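Local coordinates for protein 373aa long hypothetical citrate synthase (Sulfolobus tokodaii, PDB 1VGP) that belongs to the citrate synthase family, as a mainly helical protein found as an assembly of two chains, at residues A218-L223 and F326-F331; T284-A289 and D310-I315. All coordinates share one frame; numbering follows the deposited sequence.

Contact 1: residues A218-L223 and F326-F331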
# COMPACT_ATOMS: atom_id res chain seq x y z
N ALA A 218 6.78 0.42 -17.20
CA ALA A 218 6.80 1.83 -16.79
C ALA A 218 8.22 2.34 -16.75
O ALA A 218 8.67 2.85 -15.72
CB ALA A 218 6.14 2.00 -15.42
N ASN A 219 8.94 2.19 -17.86
CA ASN A 219 10.36 2.49 -17.86
C ASN A 219 10.62 3.85 -18.47
O ASN A 219 11.04 4.78 -17.76
CB ASN A 219 11.11 1.40 -18.62
CG ASN A 219 11.29 0.15 -17.78
OD1 ASN A 219 11.80 0.21 -16.66
ND2 ASN A 219 10.86 -0.99 -18.32
N TYR A 220 10.37 3.98 -19.76
CA TYR A 220 10.40 5.30 -20.42
C TYR A 220 11.81 5.88 -20.46
O TYR A 220 11.99 7.07 -20.73
CB TYR A 220 9.45 6.25 -19.69
CG TYR A 220 8.09 5.63 -19.49
CD1 TYR A 220 7.56 5.48 -18.21
CD2 TYR A 220 7.36 5.15 -20.57
CE1 TYR A 220 6.33 4.86 -18.01
CE2 TYR A 220 6.13 4.52 -20.39
CZ TYR A 220 5.62 4.38 -19.11
OH TYR A 220 4.42 3.75 -18.92
N GLU A 221 12.80 5.02 -20.22
CA GLU A 221 14.19 5.39 -20.42
C GLU A 221 14.48 5.36 -21.92
O GLU A 221 15.50 5.89 -22.38
CB GLU A 221 15.10 4.40 -19.68
CG GLU A 221 15.39 4.79 -18.24
CD GLU A 221 16.58 5.74 -18.13
OE1 GLU A 221 16.67 6.48 -17.13
OE2 GLU A 221 17.43 5.73 -19.05
N ALA A 222 13.56 4.75 -22.67
CA ALA A 222 13.66 4.63 -24.12
C ALA A 222 13.62 5.97 -24.84
O ALA A 222 14.37 6.19 -25.79
CB ALA A 222 12.54 3.74 -24.64
N LEU A 223 12.74 6.86 -24.39
CA LEU A 223 12.67 8.22 -24.92
C LEU A 223 14.01 8.92 -24.73
O LEU A 223 14.49 9.63 -25.61
CB LEU A 223 11.58 9.02 -24.21
CG LEU A 223 10.74 10.02 -25.03
CD1 LEU A 223 10.39 11.19 -24.13
CD2 LEU A 223 11.49 10.49 -26.26
N PHE A 326 5.28 12.11 -15.93
CA PHE A 326 3.85 11.83 -15.85
C PHE A 326 3.51 10.48 -16.47
O PHE A 326 2.40 9.98 -16.31
CB PHE A 326 3.06 12.93 -16.56
CG PHE A 326 2.70 14.07 -15.67
CD1 PHE A 326 1.48 14.08 -15.01
CD2 PHE A 326 3.57 15.14 -15.48
CE1 PHE A 326 1.14 15.13 -14.16
CE2 PHE A 326 3.24 16.20 -14.64
CZ PHE A 326 2.02 16.20 -13.98
N PHE A 327 4.46 9.90 -17.19
CA PHE A 327 4.20 8.66 -17.92
C PHE A 327 3.67 7.54 -17.01
O PHE A 327 2.64 6.94 -17.30
CB PHE A 327 5.48 8.19 -18.65
CG PHE A 327 5.93 9.10 -19.76
CD1 PHE A 327 7.13 8.85 -20.43
CD2 PHE A 327 5.18 10.21 -20.14
CE1 PHE A 327 7.55 9.69 -21.46
CE2 PHE A 327 5.60 11.05 -21.17
CZ PHE A 327 6.79 10.79 -21.83
N PRO A 328 4.37 7.27 -15.89
CA PRO A 328 3.89 6.24 -14.95
C PRO A 328 2.47 6.49 -14.46
O PRO A 328 1.68 5.54 -14.30
CB PRO A 328 4.90 6.28 -13.81
CG PRO A 328 5.62 7.58 -13.97
CD PRO A 328 5.66 7.83 -15.44
N ALA A 329 2.14 7.75 -14.21
CA ALA A 329 0.81 8.11 -13.71
C ALA A 329 -0.31 7.90 -14.75
O ALA A 329 -1.43 7.54 -14.38
CB ALA A 329 0.82 9.55 -13.23
N VAL A 330 -0.01 8.14 -16.03
CA VAL A 330 -0.92 7.79 -17.12
C VAL A 330 -1.06 6.27 -17.25
O VAL A 330 -2.16 5.75 -17.50
CB VAL A 330 -0.45 8.38 -18.49
CG1 VAL A 330 -1.51 8.15 -19.57
CG2 VAL A 330 -0.15 9.87 -18.35
N PHE A 331 0.05 5.56 -17.08
CA PHE A 331 0.04 4.11 -16.90
C PHE A 331 -0.99 3.75 -15.82
O PHE A 331 -1.88 2.91 -16.03
CB PHE A 331 1.44 3.66 -16.48
CG PHE A 331 1.67 2.17 -16.53
CD1 PHE A 331 0.68 1.26 -16.19
CD2 PHE A 331 2.92 1.67 -16.90
CE1 PHE A 331 0.91 -0.11 -16.21
CE2 PHE A 331 3.16 0.31 -16.93
CZ PHE A 331 2.15 -0.59 -16.57

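Contact 2: residues T284-A289 and D310-I315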
# COMPACT_ATOMS: atom_id res chain seq x y z
N THR A 284 11.97 12.94 -35.83
CA THR A 284 13.32 12.42 -35.92
C THR A 284 13.57 11.40 -34.81
O THR A 284 14.24 10.40 -35.03
CB THR A 284 14.38 13.56 -35.86
OG1 THR A 284 14.08 14.44 -34.76
CG2 THR A 284 14.37 14.37 -37.16
N LEU A 285 13.01 11.63 -33.63
CA LEU A 285 13.02 10.61 -32.59
C LEU A 285 12.47 9.28 -33.10
O LEU A 285 13.03 8.21 -32.84
CB LEU A 285 12.19 11.03 -31.40
CG LEU A 285 12.70 12.15 -30.48
CD1 LEU A 285 11.63 12.40 -29.42
CD2 LEU A 285 14.02 11.76 -29.84
N TYR A 286 11.34 9.35 -33.81
CA TYR A 286 10.72 8.14 -34.29
C TYR A 286 11.64 7.45 -35.29
O TYR A 286 11.77 6.22 -35.29
CB TYR A 286 9.37 8.43 -34.94
CG TYR A 286 8.71 7.16 -35.42
CD1 TYR A 286 8.70 6.83 -36.76
CD2 TYR A 286 8.21 6.23 -34.50
CE1 TYR A 286 8.22 5.59 -37.20
CE2 TYR A 286 7.73 4.99 -34.92
CZ TYR A 286 7.75 4.68 -36.27
OH TYR A 286 7.34 3.44 -36.70
N GLN A 287 12.30 8.24 -36.13
CA GLN A 287 13.26 7.70 -37.07
C GLN A 287 14.41 7.00 -36.36
O GLN A 287 14.85 5.93 -36.79
CB GLN A 287 13.81 8.80 -37.98
CG GLN A 287 12.74 9.60 -38.69
CD GLN A 287 13.30 10.40 -39.86
OE1 GLN A 287 13.33 9.93 -40.99
NE2 GLN A 287 13.75 11.63 -39.59
N ILE A 288 14.90 7.61 -35.28
CA ILE A 288 15.88 6.98 -34.38
C ILE A 288 15.38 5.61 -33.98
O ILE A 288 16.09 4.61 -34.08
CB ILE A 288 16.08 7.78 -33.06
CG1 ILE A 288 16.41 9.25 -33.34
CG2 ILE A 288 17.17 7.13 -32.22
CD1 ILE A 288 17.69 9.46 -34.05
N ALA A 289 14.13 5.58 -33.51
CA ALA A 289 13.53 4.40 -32.90
C ALA A 289 13.42 3.23 -33.88
O ALA A 289 13.66 2.08 -33.52
CB ALA A 289 12.16 4.77 -32.35
N ASP A 310 6.93 -0.40 -23.78
CA ASP A 310 7.63 0.82 -23.35
C ASP A 310 8.41 1.47 -24.48
O ASP A 310 8.61 2.68 -24.50
CB ASP A 310 8.60 0.52 -22.20
CG ASP A 310 7.90 -0.02 -20.97
OD1 ASP A 310 8.55 -0.80 -20.22
OD2 ASP A 310 6.71 0.31 -20.74
N PHE A 311 8.85 0.66 -25.44
CA PHE A 311 9.66 1.14 -26.55
C PHE A 311 8.93 2.19 -27.38
O PHE A 311 9.54 3.13 -27.87
CB PHE A 311 10.07 -0.03 -27.43
CG PHE A 311 11.06 0.34 -28.50
CD1 PHE A 311 10.62 0.68 -29.77
CD2 PHE A 311 12.42 0.34 -28.23
CE1 PHE A 311 11.53 1.02 -30.77
CE2 PHE A 311 13.35 0.68 -29.23
CZ PHE A 311 12.90 1.02 -30.50
N PHE A 312 7.63 2.02 -27.56
CA PHE A 312 6.87 3.00 -28.31
C PHE A 312 6.00 3.88 -27.41
O PHE A 312 5.69 5.01 -27.77
CB PHE A 312 5.99 2.31 -29.35
CG PHE A 312 6.77 1.64 -30.45
CD1 PHE A 312 6.79 0.25 -30.55
CD2 PHE A 312 7.47 2.39 -31.39
CE1 PHE A 312 7.49 -0.39 -31.57
CE2 PHE A 312 8.17 1.77 -32.41
CZ PHE A 312 8.18 0.38 -32.51
N SER A 313 5.61 3.36 -26.25
CA SER A 313 4.68 4.10 -25.40
C SER A 313 5.26 5.45 -24.96
O SER A 313 4.52 6.41 -24.73
CB SER A 313 4.30 3.25 -24.17
OG SER A 313 5.28 3.33 -23.15
N SER A 314 6.59 5.54 -24.89
CA SER A 314 7.22 6.77 -24.45
C SER A 314 7.32 7.82 -25.55
O SER A 314 7.36 9.02 -25.28
CB SER A 314 8.61 6.48 -23.88
OG SER A 314 9.33 5.60 -24.72
N ILE A 315 7.37 7.38 -26.81
CA ILE A 315 7.23 8.33 -27.91
C ILE A 315 5.80 8.87 -27.91
O ILE A 315 5.58 10.07 -28.03
CB ILE A 315 7.53 7.66 -29.27
CG1 ILE A 315 9.03 7.46 -29.43
CG2 ILE A 315 7.04 8.55 -30.41
CD1 ILE A 315 9.43 6.71 -30.68

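Contact 1: residues A218-L223 and F326-F331
Tyr220 and Phe327 are the main pair of a buried aromatic contact, which joins the turn leading into helix 221-228 to the first turn of helix 327-346, near the centre of the chain. The rings meet edge-to-face, that of Phe327 turning its edge to the face of Tyr220, with centroids 5.2 Å apart and planes at 78°. The same face takes a CH-pi contact from Phe327 CB, which lies 3.5 Å from the centroid of the Tyr220 ring. Both side chains have CG anti to their own carbonyl carbon, which sets each CG beside its own backbone N. At the far end of the tyrosine, OH reaches Phe331 CD2, a carbon near the plane of the Tyr220 ring, and these two side chains cross at about a right angle. Ala218 suits its place because its small CB fits against Phe331, 3.6 Å from CD2. Pro328 CD packs on Tyr220 CE1; proline lacks an N-H, which costs nothing in the first turn of a helix, where backbone N-H groups have no acceptor within the helix. Leu223 CD1 adds an apolar contact at the edge of the Phe327 ring. No hydrogen bond crosses the contact. Around it, helix 309-319 supplies Ser313 beside Tyr220 and Phe317 beside Phe327, His177 meets Phe331 edge-to-face, and Met92 of helix 91-105 lies against Pro328.

Contact 2: residues T284-A289 and D310-I315
Ile315 points toward helix 281-300 and rests its terminal CD1 against both Tyr286 and Ala289, two residues three positions apart on that helix. The methyl lies 3.7 Å from Ala289 CB, and 4.0 Å from Tyr286 CD2 at the edge of the tyrosine ring; the two longer side chains cross at about a right angle. With CG1 set anti to the carbonyl carbon (chi1 -75°), the CG1-CD1 arm of isoleucine suits this position pointing toward the other helix, and the short Ala289 lets the CD1 tip come close to its CB. The two segments run antiparallel, their axes at 174° and no closer than 11.1 Å, a wide spacing that large side chains bridge.

Two aromatic residues on the 310-315 side do much of that bridging. Phe312 crosses Tyr286 obliquely, the CE2 atoms of the two rings being 4.1 Å apart. Phe311 sends its ring, edge first, to the backbone of Ala289: the carbonyl O of Ala289 lies in the plane of the Phe311 ring, with CZ as its nearest atom. Within the segment the neighbouring rings also meet, as Phe311 CD1 stands 3.6 Å above the plane of Phe312, over its centre.

The polar groups find partners within their own helices. Tyr286 OH hydrogen-bonds Glu290, which gives the buried hydroxyl a partner. Ser314 returns its hydroxyl to its own backbone, OG donating to Asp310 O at 3.0 Å.

Lys268, Lys272 and Ala275 of helix 262-278 lie against Tyr286, while Phe226 of helix 221-228 lies on Ala289, Ile315 and Phe311. The whole is an antiparallel helix pair packed through apolar and aromatic side chains, as expected of the predominantly helical citrate synthase fold.

How the contacts relate
The centres of the two contacts are about 12 Å apart, and contact 1 is the nearer to the middle of the chain. Along the sequence 218-223 comes first, then 284-289 and 310-315, and last 326-331, so contact 2 forms entirely within the span that contact 1 bridges. Helix 309-319 directly precedes helix 327-346 and packs beside helix 221-228. The contacts touch: Asn219 ND2 probably hydrogen-bonds Asp310 OD1 at 3.0 Å, and Leu223 packs on the backbone of Ser314. Helix 309-319 thus belongs to contact 2 and also touches the 218-223 segment of contact 1, so the two contacts form adjoining parts of the helical interior of the citrate synthase fold.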